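Local coordinates for protein probable 2-oxoglutarate-dependent dioxygenase At5g05600 (Arabidopsis thaliana, PDB 6LSV) that hydroxylates the plant hormone jasmonate to 12-hydroxyjasmonate, using iron, 2-oxoglutarate and molecular oxygen, at residues Asp134-Tyr138 against Asn210-Pro216; Pro230-Thr234 against Phe300-Lys304; Leu89-Ala93 against Val164-Tyr168. One frame throughout, in Å; residues are numbered along the deposited sequence.

Contact 1: residues Asp134-Tyr138 against Asn210-Pro216; sequences DWSDY and NYYPKCP. With AKG (2-oxoglutaric acid), chain C.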
ATOM      1  N   ASP A 134      -0.108  10.698  11.532  1.00 20.67           N
ATOM      2  CA  ASP A 134      -0.717  10.996  10.247  1.00 21.36           C
ATOM      3  C   ASP A 134      -2.220  11.191  10.401  1.00 26.37           C
ATOM      4  O   ASP A 134      -2.850  10.642  11.311  1.00 24.38           O
ATOM      5  CB  ASP A 134      -0.426   9.882   9.242  1.00 23.36           C
ATOM      6  CG  ASP A 134       1.036   9.834   8.835  1.00 23.98           C
ATOM      7  OD1 ASP A 134       1.747  10.841   9.043  1.00 16.27           O
ATOM      8  OD2 ASP A 134       1.474   8.786   8.313  1.00 28.39           O
ATOM      9  N   TRP A 135      -2.791  11.984   9.496  1.00 26.39           N
ATOM     10  CA  TRP A 135      -4.212  12.326   9.555  1.00 25.77           C
ATOM     11  C   TRP A 135      -5.033  11.262   8.825  1.00 24.18           C
ATOM     12  O   TRP A 135      -5.636  11.499   7.778  1.00 26.46           O
ATOM     13  CB  TRP A 135      -4.454  13.710   8.968  1.00 26.16           C
ATOM     14  CG  TRP A 135      -5.768  14.303   9.390  1.00 30.71           C
ATOM     15  CD1 TRP A 135      -6.924  14.340   8.665  1.00 27.34           C
ATOM     16  CD2 TRP A 135      -6.060  14.934  10.642  1.00 28.43           C
ATOM     17  NE1 TRP A 135      -7.916  14.959   9.387  1.00 29.54           N
ATOM     18  CE2 TRP A 135      -7.412  15.331  10.604  1.00 31.83           C
ATOM     19  CE3 TRP A 135      -5.310  15.198  11.791  1.00 28.90           C
ATOM     20  CZ2 TRP A 135      -8.028  15.982  11.672  1.00 33.86           C
ATOM     21  CZ3 TRP A 135      -5.923  15.845  12.850  1.00 27.73           C
ATOM     22  CH2 TRP A 135      -7.267  16.231  12.782  1.00 31.32           C
ATOM     23  N   SER A 136      -5.053  10.068   9.411  1.00 21.26           N
ATOM     24  CA  SER A 136      -5.824   8.988   8.816  1.00 22.81           C
ATOM     25  C   SER A 136      -6.089   7.907   9.848  1.00 25.19           C
ATOM     26  O   SER A 136      -5.290   7.688  10.764  1.00 25.82           O
ATOM     27  CB  SER A 136      -5.106   8.371   7.610  1.00 26.05           C
ATOM     28  OG  SER A 136      -3.727   8.191   7.871  1.00 28.22           O
ATOM     29  N   ASP A 137      -7.228   7.246   9.685  1.00 22.69           N
ATOM     30  CA  ASP A 137      -7.526   5.967  10.304  1.00 22.72           C
ATOM     31  C   ASP A 137      -7.457   4.894   9.227  1.00 24.26           C
ATOM     32  O   ASP A 137      -7.506   5.190   8.029  1.00 29.73           O
ATOM     33  CB  ASP A 137      -8.911   5.973  10.961  1.00 21.57           C
ATOM     34  CG  ASP A 137      -9.049   7.050  12.023  1.00 26.69           C
ATOM     35  OD1 ASP A 137      -8.045   7.363  12.695  1.00 21.95           O
ATOM     36  OD2 ASP A 137     -10.164   7.588  12.181  1.00 31.85           O
ATOM     37  N   TYR A 138      -7.340   3.639   9.648  1.00 19.06           N
ATOM     38  CA  TYR A 138      -7.206   2.569   8.674  1.00 23.50           C
ATOM     39  C   TYR A 138      -7.723   1.267   9.266  1.00 23.93           C
ATOM     40  O   TYR A 138      -7.917   1.140  10.478  1.00 24.50           O
ATOM     41  CB  TYR A 138      -5.750   2.413   8.214  1.00 22.54           C
ATOM     42  CG  TYR A 138      -4.825   1.899   9.293  1.00 20.06           C
ATOM     43  CD1 TYR A 138      -4.617   0.537   9.463  1.00 17.03           C
ATOM     44  CD2 TYR A 138      -4.159   2.778  10.141  1.00 19.28           C
ATOM     45  CE1 TYR A 138      -3.777   0.062  10.449  1.00 24.59           C
ATOM     46  CE2 TYR A 138      -3.313   2.313  11.131  1.00 15.38           C
ATOM     47  CZ  TYR A 138      -3.127   0.952  11.282  1.00 21.92           C
ATOM     48  OH  TYR A 138      -2.290   0.472  12.267  1.00 21.53           O
ATOM     49  N   ASN A 210      -7.647   2.791   3.896  1.00 24.42           N
ATOM     50  CA  ASN A 210      -7.239   4.037   4.530  1.00 28.07           C
ATOM     51  C   ASN A 210      -8.369   5.056   4.469  1.00 27.94           C
ATOM     52  O   ASN A 210      -8.975   5.259   3.412  1.00 25.10           O
ATOM     53  CB  ASN A 210      -5.987   4.602   3.858  1.00 25.40           C
ATOM     54  CG  ASN A 210      -4.810   3.652   3.923  1.00 28.33           C
ATOM     55  OD1 ASN A 210      -4.456   3.157   4.993  1.00 36.09           O
ATOM     56  ND2 ASN A 210      -4.199   3.387   2.773  1.00 29.10           N
ATOM     57  N   TYR A 211      -8.640   5.698   5.603  1.00 33.17           N
ATOM     58  CA  TYR A 211      -9.676   6.717   5.714  1.00 29.59           C
ATOM     59  C   TYR A 211      -9.012   8.037   6.069  1.00 26.06           C
ATOM     60  O   TYR A 211      -8.365   8.144   7.116  1.00 29.97           O
ATOM     61  CB  TYR A 211     -10.715   6.333   6.770  1.00 31.34           C
ATOM     62  CG  TYR A 211     -11.863   7.312   6.879  1.00 36.50           C
ATOM     63  CD1 TYR A 211     -12.451   7.849   5.741  1.00 33.96           C
ATOM     64  CD2 TYR A 211     -12.358   7.703   8.119  1.00 32.27           C
ATOM     65  CE1 TYR A 211     -13.499   8.744   5.831  1.00 37.91           C
ATOM     66  CE2 TYR A 211     -13.409   8.600   8.219  1.00 34.41           C
ATOM     67  CZ  TYR A 211     -13.974   9.115   7.070  1.00 37.04           C
ATOM     68  OH  TYR A 211     -15.019  10.007   7.154  1.00 40.90           O
ATOM     69  N   TYR A 212      -9.174   9.037   5.202  1.00 28.96           N
ATOM     70  CA  TYR A 212      -8.591  10.363   5.394  1.00 25.16           C
ATOM     71  C   TYR A 212      -9.709  11.372   5.619  1.00 29.26           C
ATOM     72  O   TYR A 212     -10.242  11.939   4.655  1.00 26.37           O
ATOM     73  CB  TYR A 212      -7.736  10.758   4.187  1.00 29.24           C
ATOM     74  CG  TYR A 212      -6.755   9.689   3.765  1.00 29.19           C
ATOM     75  CD1 TYR A 212      -5.523   9.561   4.396  1.00 26.98           C
ATOM     76  CD2 TYR A 212      -7.065   8.797   2.745  1.00 29.03           C
ATOM     77  CE1 TYR A 212      -4.625   8.580   4.021  1.00 26.13           C
ATOM     78  CE2 TYR A 212      -6.173   7.812   2.363  1.00 28.73           C
ATOM     79  CZ  TYR A 212      -4.955   7.710   3.004  1.00 28.05           C
ATOM     80  OH  TYR A 212      -4.062   6.733   2.628  1.00 35.67           O
ATOM     81  N   PRO A 213     -10.102  11.634   6.880  1.00 32.01           N
ATOM     82  CA  PRO A 213     -11.185  12.594   7.150  1.00 27.18           C
ATOM     83  C   PRO A 213     -10.777  14.018   6.812  1.00 30.03           C
ATOM     84  O   PRO A 213      -9.636  14.247   6.404  1.00 33.12           O
ATOM     85  CB  PRO A 213     -11.438  12.421   8.655  1.00 31.51           C
ATOM     86  CG  PRO A 213     -10.773  11.120   9.029  1.00 30.37           C
ATOM     87  CD  PRO A 213      -9.597  11.019   8.118  1.00 29.56           C
ATOM     88  N   LYS A 214     -11.679  14.983   6.966  1.00 32.69           N
ATOM     89  CA  LYS A 214     -11.304  16.357   6.669  1.00 33.03           C
ATOM     90  C   LYS A 214     -10.355  16.874   7.750  1.00 34.59           C
ATOM     91  O   LYS A 214     -10.409  16.454   8.911  1.00 35.71           O
ATOM     92  CB  LYS A 214     -12.544  17.251   6.543  1.00 39.33           C
ATOM     93  CG  LYS A 214     -13.600  16.778   5.525  1.00 44.41           C
ATOM     94  CD  LYS A 214     -14.948  17.382   5.804  1.00 31.11           C
ATOM     95  CE  LYS A 214     -15.376  17.268   7.251  1.00 61.79           C
ATOM     96  NZ  LYS A 214     -15.059  16.055   8.058  1.00 57.91           N
ATOM     97  N   CYS A 215      -9.452  17.764   7.349  1.00 32.20           N
ATOM     98  CA  CYS A 215      -8.399  18.240   8.221  1.00 35.16           C
ATOM     99  C   CYS A 215      -8.479  19.755   8.337  1.00 39.29           C
ATOM    100  O   CYS A 215      -8.550  20.446   7.312  1.00 36.54           O
ATOM    101  CB  CYS A 215      -7.019  17.826   7.687  1.00 31.28           C
ATOM    102  SG  CYS A 215      -5.652  18.341   8.731  1.00 35.32           S
ATOM    103  N   PRO A 216      -8.473  20.307   9.552  1.00 38.82           N
ATOM    104  CA  PRO A 216      -8.658  21.760   9.692  1.00 33.25           C
ATOM    105  C   PRO A 216      -7.526  22.581   9.099  1.00 41.15           C
ATOM    106  O   PRO A 216      -7.773  23.709   8.658  1.00 46.46           O
ATOM    107  CB  PRO A 216      -8.765  21.953  11.210  1.00 35.35           C
ATOM    108  CG  PRO A 216      -8.110  20.746  11.798  1.00 32.68           C
ATOM    109  CD  PRO A 216      -8.369  19.623  10.850  1.00 35.28           C
TER
HETATM  110  C1  AKG C 401      -1.187   3.024   0.988  1.00 34.61           C
HETATM  111  O1  AKG C 401      -0.542   2.178   0.321  1.00 27.05           O
HETATM  112  O2  AKG C 401      -1.598   2.717   2.141  1.00 45.55           O
HETATM  113  C2  AKG C 401      -1.438   4.417   0.399  1.00 40.34           C
HETATM  114  O5  AKG C 401      -0.506   5.104   0.147  1.00 41.48           O
HETATM  115  C3  AKG C 401      -2.853   4.946   0.126  1.00 29.82           C
HETATM  116  C4  AKG C 401      -2.838   5.786  -1.155  1.00 37.32           C
HETATM  117  C5  AKG C 401      -4.075   6.683  -1.240  1.00 30.38           C
HETATM  118  O3  AKG C 401      -4.549   7.024  -2.355  1.00 16.58           O
HETATM  119  O4  AKG C 401      -4.618   7.085  -0.181  1.00 36.40           O
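Asn210 sits beside Tyr138 as a non-hydrogen-bonded antiparallel pair, and its OD1 lies 3.6 Å from Tyr138 CB. The two ends of this amide have different tasks. ND2 of Asn210 donates to O2 of 2-oxoglutarate at 2.8 Å, while OD1 accepts from NE of Arg208, which fixes the rotation of the group. Tyr211 is the hydrogen-bonded partner of Asp137. Tyr211 N donates to Asp137 O at 2.7 Å, and the return bond runs from Asp137 N to Tyr211 O. The ring of Tyr212 meets Ser136 CB at CD1, 3.5 Å away. Its hydroxyl makes a weak hydrogen bond to O4 of 2-oxoglutarate. The cosubstrate is also hydrogen-bonded to Arg294 NH2. Past the strand, Pro213 places CD 4.3 Å from Trp135 CD1. Trp135 CG lies anti to the backbone N (chi1 -161°), which carries the indole to Lys214 and Cys215. NE1 of Trp135 donates to Lys214 O at 2.9 Å, bent at 146° and from above the carbonyl plane. Cys215 lays SG over the five-membered ring. Pro216 CD meets CZ2. Strand 137-144 thus extends the main sheet of the double-stranded beta-helix fold beside strand 204-212, which carries two 2-oxoglutarate-binding residues, Asn210 and Tyr212.

Contact 2: residues Pro230-Thr234 against Phe300-Lys304; sequences PGGMT and FYNPK. With JAA ({(1R,2R)-3-oxo-2-[(2Z)-pent-2-en-1-yl]cyclopentyl}acetic acid), chain D.
Thr234 and Phe300 lie side by side and point the same way from a non-hydrogen-bonded antiparallel pair. Thr234 OG1 meets the phenyl ring at its edge, in the ring plane, 3.4 Å from Phe300 CD1. Thr234 CG2 lies off the ring plane, 3.8 Å from Phe300 CE1. The hydroxyl is also hydrogen-bonded to OD2 of the iron ligand Asp229, so Thr234 is a second-shell residue that can help position it. Jasmonate comes obliquely to the ring, with its pentenyl carbon C09 3.9 Å from Phe300 CZ. On the other face of the sheet Met233 and Tyr301 cross at a slant. Met233 CG, held between its backbone N and carbonyl carbon (chi1 47°), touches Tyr301 CB at 3.8 Å. The tyrosine ring leads away, and its OH is hydrogen-bonded to Gln195 NE2. Their backbones form a hydrogen-bonded pair, with Tyr301 N to Met233 O at 2.8 Å and Met233 N to Tyr301 O at 3.0 Å. Tyr301 stands against two residues, Gly232 and Met233, which makes a classic beta bulge at the start of strand 233-237 in the double-stranded beta-helix core. Beyond it Asn302 turns its amide back over the glycines. Gly232 N donates to Asn302 OD1 at 3.2 Å, in the carbonyl plane and on a lone pair. The same oxygen, Asn302 OD1, lies 3.1 Å from Gly231 CA.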
ATOM      1  N   PRO A 230       6.471  -2.184   1.989  1.00 25.04           N
ATOM      2  CA  PRO A 230       7.510  -3.182   2.295  1.00 20.90           C
ATOM      3  C   PRO A 230       7.390  -4.464   1.491  1.00 21.02           C
ATOM      4  O   PRO A 230       8.408  -5.130   1.265  1.00 19.89           O
ATOM      5  CB  PRO A 230       7.310  -3.445   3.795  1.00 15.18           C
ATOM      6  CG  PRO A 230       5.892  -3.067   4.064  1.00 16.24           C
ATOM      7  CD  PRO A 230       5.568  -1.942   3.128  1.00 22.02           C
ATOM      8  N   GLY A 231       6.189  -4.835   1.059  1.00 18.57           N
ATOM      9  CA  GLY A 231       5.957  -6.129   0.453  1.00 19.66           C
ATOM     10  C   GLY A 231       6.344  -6.192  -1.010  1.00 20.05           C
ATOM     11  O   GLY A 231       7.170  -5.418  -1.503  1.00 18.47           O
ATOM     12  N   GLY A 232       5.724  -7.139  -1.713  1.00 19.44           N
ATOM     13  CA  GLY A 232       6.039  -7.404  -3.104  1.00 19.47           C
ATOM     14  C   GLY A 232       5.505  -6.359  -4.058  1.00 19.27           C
ATOM     15  O   GLY A 232       6.275  -5.574  -4.619  1.00 18.86           O
ATOM     16  N   MET A 233       4.192  -6.350  -4.273  1.00 19.26           N
ATOM     17  CA  MET A 233       3.554  -5.301  -5.050  1.00 19.48           C
ATOM     18  C   MET A 233       2.253  -4.901  -4.375  1.00 25.13           C
ATOM     19  O   MET A 233       1.636  -5.692  -3.654  1.00 23.45           O
ATOM     20  CB  MET A 233       3.274  -5.726  -6.500  1.00 25.76           C
ATOM     21  CG  MET A 233       2.637  -7.093  -6.656  1.00 33.25           C
ATOM     22  SD  MET A 233       2.109  -7.406  -8.354  1.00 35.20           S
ATOM     23  CE  MET A 233       0.677  -6.336  -8.466  1.00 36.41           C
ATOM     24  N   THR A 234       1.845  -3.658  -4.609  1.00 25.29           N
ATOM     25  CA  THR A 234       0.587  -3.134  -4.103  1.00 25.42           C
ATOM     26  C   THR A 234      -0.342  -2.840  -5.271  1.00 26.42           C
ATOM     27  O   THR A 234       0.067  -2.214  -6.255  1.00 24.75           O
ATOM     28  CB  THR A 234       0.804  -1.863  -3.277  1.00 25.61           C
ATOM     29  OG1 THR A 234       1.779  -2.111  -2.256  1.00 29.46           O
ATOM     30  CG2 THR A 234      -0.502  -1.415  -2.627  1.00 24.95           C
ATOM     31  N   PHE A 300      -2.044  -5.751  -0.810  1.00 25.28           N
ATOM     32  CA  PHE A 300      -0.630  -6.105  -0.769  1.00 24.78           C
ATOM     33  C   PHE A 300      -0.460  -7.550  -1.218  1.00 25.95           C
ATOM     34  O   PHE A 300      -1.058  -8.461  -0.635  1.00 28.05           O
ATOM     35  CB  PHE A 300      -0.054  -5.909   0.634  1.00 22.53           C
ATOM     36  CG  PHE A 300      -0.245  -4.524   1.187  1.00 20.41           C
ATOM     37  CD1 PHE A 300       0.325  -3.421   0.567  1.00 22.25           C
ATOM     38  CD2 PHE A 300      -0.992  -4.328   2.334  1.00 20.43           C
ATOM     39  CE1 PHE A 300       0.149  -2.144   1.086  1.00 23.44           C
ATOM     40  CE2 PHE A 300      -1.168  -3.062   2.856  1.00 22.09           C
ATOM     41  CZ  PHE A 300      -0.596  -1.969   2.231  1.00 21.83           C
ATOM     42  N   TYR A 301       0.355  -7.752  -2.250  1.00 25.07           N
ATOM     43  CA  TYR A 301       0.695  -9.077  -2.760  1.00 29.03           C
ATOM     44  C   TYR A 301       2.135  -9.370  -2.352  1.00 27.38           C
ATOM     45  O   TYR A 301       3.072  -8.747  -2.863  1.00 25.22           O
ATOM     46  CB  TYR A 301       0.517  -9.132  -4.275  1.00 26.51           C
ATOM     47  CG  TYR A 301       0.532 -10.523  -4.861  1.00 29.28           C
ATOM     48  CD1 TYR A 301      -0.574 -11.358  -4.751  1.00 30.34           C
ATOM     49  CD2 TYR A 301       1.646 -10.994  -5.540  1.00 29.72           C
ATOM     50  CE1 TYR A 301      -0.567 -12.626  -5.303  1.00 29.65           C
ATOM     51  CE2 TYR A 301       1.664 -12.261  -6.089  1.00 32.15           C
ATOM     52  CZ  TYR A 301       0.557 -13.073  -5.965  1.00 28.92           C
ATOM     53  OH  TYR A 301       0.575 -14.335  -6.512  1.00 32.28           O
ATOM     54  N   ASN A 302       2.312 -10.316  -1.435  1.00 25.53           N
ATOM     55  CA  ASN A 302       3.600 -10.445  -0.781  1.00 28.10           C
ATOM     56  C   ASN A 302       4.186 -11.837  -0.971  1.00 26.13           C
ATOM     57  O   ASN A 302       3.449 -12.807  -1.168  1.00 27.08           O
ATOM     58  CB  ASN A 302       3.467 -10.152   0.718  1.00 28.61           C
ATOM     59  CG  ASN A 302       2.976  -8.746   0.993  1.00 25.30           C
ATOM     60  OD1 ASN A 302       3.322  -7.805   0.278  1.00 19.74           O
ATOM     61  ND2 ASN A 302       2.158  -8.595   2.027  1.00 29.20           N
ATOM     62  N   PRO A 303       5.509 -11.965  -0.925  1.00 28.21           N
ATOM     63  CA  PRO A 303       6.111 -13.300  -0.907  1.00 28.57           C
ATOM     64  C   PRO A 303       5.813 -14.002   0.405  1.00 30.17           C
ATOM     65  O   PRO A 303       5.607 -13.364   1.440  1.00 27.03           O
ATOM     66  CB  PRO A 303       7.611 -13.020  -1.062  1.00 24.35           C
ATOM     67  CG  PRO A 303       7.792 -11.625  -0.577  1.00 24.67           C
ATOM     68  CD  PRO A 303       6.522 -10.894  -0.905  1.00 26.54           C
ATOM     69  N   LYS A 304       5.773 -15.333   0.344  1.00 30.86           N
ATOM     70  CA  LYS A 304       5.686 -16.146   1.553  1.00 31.10           C
ATOM     71  C   LYS A 304       6.689 -15.654   2.595  1.00 26.63           C
ATOM     72  O   LYS A 304       7.882 -15.519   2.312  1.00 27.62           O
ATOM     73  CB  LYS A 304       5.943 -17.610   1.192  1.00 29.23           C
ATOM     74  CG  LYS A 304       5.577 -18.615   2.262  1.00 23.59           C
ATOM     75  CD  LYS A 304       5.647 -20.037   1.720  1.00 25.22           C
ATOM     76  CE  LYS A 304       5.401 -21.064   2.811  1.00 29.75           C
ATOM     77  NZ  LYS A 304       6.368 -20.926   3.933  1.00 34.97           N
TER
HETATM   78  O01 JAA D 402      -0.673  -1.225   8.035  1.00 23.38           O
HETATM   79  O02 JAA D 402       2.628  -6.257   5.968  1.00 22.94           O
HETATM   80  O03 JAA D 402       3.631  -6.007   7.881  1.00 28.24           O
HETATM   81  C04 JAA D 402       1.487  -3.672   7.160  1.00 26.64           C
HETATM   82  C05 JAA D 402       1.227  -2.068   7.230  1.00 25.45           C
HETATM   83  C06 JAA D 402       1.185  -4.157   8.602  1.00 23.20           C
HETATM   84  C07 JAA D 402       0.485  -3.135   9.214  1.00 22.68           C
HETATM   85  C08 JAA D 402       0.238  -1.984   8.072  1.00 24.18           C
HETATM   86  C09 JAA D 402       0.815  -1.477   5.811  1.00 26.23           C
HETATM   87  C10 JAA D 402       2.833  -3.987   6.803  1.00 20.51           C
HETATM   88  C11 JAA D 402       2.064  -1.087   5.020  1.00 27.21           C
HETATM   89  C12 JAA D 402       3.042  -5.502   6.888  1.00 23.78           C
HETATM   90  C13 JAA D 402       2.174   0.087   4.428  1.00 24.01           C
HETATM   91  C14 JAA D 402       1.055   1.124   4.508  1.00 28.82           C
HETATM   92  C15 JAA D 402       1.628   2.457   4.987  1.00 26.05           C

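Contact 3: residues Leu89-Ala93 against Val164-Tyr168; sequences LMDAA and VIDEY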
ATOM      1  N   LEU A  89     -17.755  -3.990  -8.755  1.00 29.90           N
ATOM      2  CA  LEU A  89     -17.082  -4.546  -7.585  1.00 29.17           C
ATOM      3  C   LEU A  89     -16.079  -3.554  -7.010  1.00 31.65           C
ATOM      4  O   LEU A  89     -15.967  -3.416  -5.786  1.00 34.97           O
ATOM      5  CB  LEU A  89     -16.395  -5.864  -7.945  1.00 27.44           C
ATOM      6  CG  LEU A  89     -15.586  -6.532  -6.830  1.00 27.66           C
ATOM      7  CD1 LEU A  89     -16.473  -6.853  -5.636  1.00 25.31           C
ATOM      8  CD2 LEU A  89     -14.898  -7.789  -7.344  1.00 24.72           C
ATOM      9  N   MET A  90     -15.346  -2.851  -7.880  1.00 29.38           N
ATOM     10  CA  MET A  90     -14.396  -1.845  -7.416  1.00 28.20           C
ATOM     11  C   MET A  90     -15.092  -0.762  -6.605  1.00 28.57           C
ATOM     12  O   MET A  90     -14.584  -0.332  -5.564  1.00 29.39           O
ATOM     13  CB  MET A  90     -13.666  -1.222  -8.606  1.00 23.89           C
ATOM     14  CG  MET A  90     -12.899  -2.210  -9.460  1.00 23.42           C
ATOM     15  SD  MET A  90     -12.159  -1.402 -10.888  1.00 32.02           S
ATOM     16  CE  MET A  90     -10.815  -0.504 -10.120  1.00 24.56           C
ATOM     17  N   ASP A  91     -16.257  -0.313  -7.067  1.00 33.70           N
ATOM     18  CA  ASP A  91     -16.973   0.746  -6.365  1.00 35.16           C
ATOM     19  C   ASP A  91     -17.683   0.217  -5.123  1.00 29.44           C
ATOM     20  O   ASP A  91     -17.746   0.911  -4.101  1.00 27.40           O
ATOM     21  CB  ASP A  91     -17.964   1.417  -7.313  1.00 28.13           C
ATOM     22  CG  ASP A  91     -17.287   2.001  -8.540  1.00 33.69           C
ATOM     23  OD1 ASP A  91     -16.333   2.792  -8.376  1.00 40.11           O
ATOM     24  OD2 ASP A  91     -17.704   1.671  -9.668  1.00 41.30           O
ATOM     25  N   ALA A  92     -18.220  -1.004  -5.188  1.00 25.95           N
ATOM     26  CA  ALA A  92     -18.843  -1.593  -4.007  1.00 30.27           C
ATOM     27  C   ALA A  92     -17.831  -1.746  -2.881  1.00 34.39           C
ATOM     28  O   ALA A  92     -18.155  -1.514  -1.710  1.00 31.33           O
ATOM     29  CB  ALA A  92     -19.473  -2.941  -4.355  1.00 27.81           C
ATOM     30  N   ALA A  93     -16.597  -2.128  -3.220  1.00 32.75           N
ATOM     31  CA  ALA A  93     -15.541  -2.212  -2.218  1.00 34.92           C
ATOM     32  C   ALA A  93     -15.300  -0.861  -1.555  1.00 29.23           C
ATOM     33  O   ALA A  93     -15.155  -0.776  -0.330  1.00 27.00           O
ATOM     34  CB  ALA A  93     -14.254  -2.732  -2.860  1.00 30.66           C
ATOM     35  N   VAL A 164     -18.044  -8.655  -0.006  1.00 30.35           N
ATOM     36  CA  VAL A 164     -17.352  -7.814  -0.977  1.00 32.45           C
ATOM     37  C   VAL A 164     -15.843  -7.886  -0.771  1.00 37.19           C
ATOM     38  O   VAL A 164     -15.073  -7.850  -1.737  1.00 33.58           O
ATOM     39  CB  VAL A 164     -17.868  -6.367  -0.898  1.00 31.00           C
ATOM     40  CG1 VAL A 164     -17.191  -5.505  -1.948  1.00 33.19           C
ATOM     41  CG2 VAL A 164     -19.377  -6.339  -1.089  1.00 29.20           C
ATOM     42  N   ILE A 165     -15.394  -7.984   0.485  1.00 31.82           N
ATOM     43  CA  ILE A 165     -13.963  -8.124   0.752  1.00 30.75           C
ATOM     44  C   ILE A 165     -13.444  -9.433   0.170  1.00 33.17           C
ATOM     45  O   ILE A 165     -12.415  -9.466  -0.516  1.00 32.85           O
ATOM     46  CB  ILE A 165     -13.679  -8.036   2.263  1.00 33.32           C
ATOM     47  CG1 ILE A 165     -13.915  -6.621   2.792  1.00 30.81           C
ATOM     48  CG2 ILE A 165     -12.249  -8.454   2.560  1.00 27.90           C
ATOM     49  CD1 ILE A 165     -14.085  -6.575   4.305  1.00 28.94           C
ATOM     50  N   ASP A 166     -14.155 -10.534   0.433  1.00 34.94           N
ATOM     51  CA  ASP A 166     -13.689 -11.849   0.000  1.00 34.97           C
ATOM     52  C   ASP A 166     -13.591 -11.938  -1.518  1.00 33.53           C
ATOM     53  O   ASP A 166     -12.627 -12.496  -2.055  1.00 27.70           O
ATOM     54  CB  ASP A 166     -14.617 -12.938   0.540  1.00 35.72           C
ATOM     55  CG  ASP A 166     -13.890 -14.240   0.806  1.00 37.92           C
ATOM     56  OD1 ASP A 166     -12.765 -14.187   1.343  1.00 39.04           O
ATOM     57  OD2 ASP A 166     -14.437 -15.312   0.470  1.00 39.86           O
ATOM     58  N   GLU A 167     -14.580 -11.396  -2.230  1.00 37.59           N
ATOM     59  CA  GLU A 167     -14.531 -11.452  -3.685  1.00 34.87           C
ATOM     60  C   GLU A 167     -13.504 -10.472  -4.240  1.00 29.10           C
ATOM     61  O   GLU A 167     -12.748 -10.818  -5.154  1.00 32.47           O
ATOM     62  CB  GLU A 167     -15.916 -11.184  -4.272  1.00 30.96           C
ATOM     63  CG  GLU A 167     -16.050 -11.634  -5.721  1.00 43.33           C
ATOM     64  CD  GLU A 167     -17.144 -10.898  -6.472  1.00 44.86           C
ATOM     65  OE1 GLU A 167     -17.992 -10.258  -5.818  1.00 34.49           O
ATOM     66  OE2 GLU A 167     -17.146 -10.954  -7.720  1.00 55.66           O
ATOM     67  N   TYR A 168     -13.459  -9.253  -3.695  1.00 26.85           N
ATOM     68  CA  TYR A 168     -12.436  -8.293  -4.100  1.00 26.07           C
ATOM     69  C   TYR A 168     -11.041  -8.872  -3.900  1.00 32.18           C
ATOM     70  O   TYR A 168     -10.188  -8.787  -4.791  1.00 30.87           O
ATOM     71  CB  TYR A 168     -12.606  -6.995  -3.310  1.00 24.54           C
ATOM     72  CG  TYR A 168     -11.743  -5.838  -3.757  1.00 24.64           C
ATOM     73  CD1 TYR A 168     -12.108  -5.042  -4.838  1.00 24.16           C
ATOM     74  CD2 TYR A 168     -10.579  -5.516  -3.072  1.00 26.84           C
ATOM     75  CE1 TYR A 168     -11.323  -3.971  -5.233  1.00 28.84           C
ATOM     76  CE2 TYR A 168      -9.792  -4.451  -3.458  1.00 27.09           C
ATOM     77  CZ  TYR A 168     -10.163  -3.681  -4.537  1.00 27.79           C
ATOM     78  OH  TYR A 168      -9.369  -2.622  -4.913  1.00 20.46           O
TER
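Tyr168 has its CG anti to the backbone N (chi1 -172°), and this carries the ring toward helix 87-102, so that Ala93 lies over one of its faces. Leu89 has the same kind of first torsion (chi1 177°), which sends its two methyl branches out toward helix 161-186. In Val164 the CG1 branch does the touching.

Ala93 CB sits nearer the border of the Tyr168 ring than its middle. Ala93 CB is 4.1 Å from the centroid of the Tyr168 ring, a CH-pi contact. Leu89 comes to the same ring at its edge, with Leu89 CG 4.3 Å from Tyr168 CD1. Val164 CG1 settles against the backbone of Ala93, 3.7 Å from Ala93 N. Val164 CG1 also meets Leu89 CD1 at 4.0 Å, as the two side chains pass one another head to tail. Ala92 CB adds a looser touch on Val164 CG1. The extended chain of Glu167 reaches across Leu89 and lays its carboxylate along the methyls, with Glu167 OE1 3.7 Å from Leu89 CD1. These are van der Waals contacts, and the small alanines let the valine lie close to the helix backbone.

The two helix segments cross at 137° between their N-to-C directions, 9.9 Å apart at the closest approach of their axes. Glu167 marks the exposed border of the contact. On its buried border, Tyr168 and Met90 both rest on Phe263 of strand 263-267 and Leu237 of strand 233-237, so the helix pair packs on the main sheet.

How the contacts relate
Contacts 1 and 2 are buried and belong to the main sheet, where strands 204-212 and 294-302 are neighbours. Contact 3 is partly buried and joins two helices, one of which, helix 161-186, also packs on Met233 and Tyr301 of contact 2. The chemistry follows the place. Contacts 1 and 2 rest on paired backbone bonds and turn side chains to the active site: contact 1 to 2-oxoglutarate, contact 2 to jasmonate and, through Asp229, to the iron. Contact 3 is apolar and lies away from the site, with the Tyr168 side chain about 13 Å from the iron. The centres are 20 to 24 Å apart, and none of the three touches another.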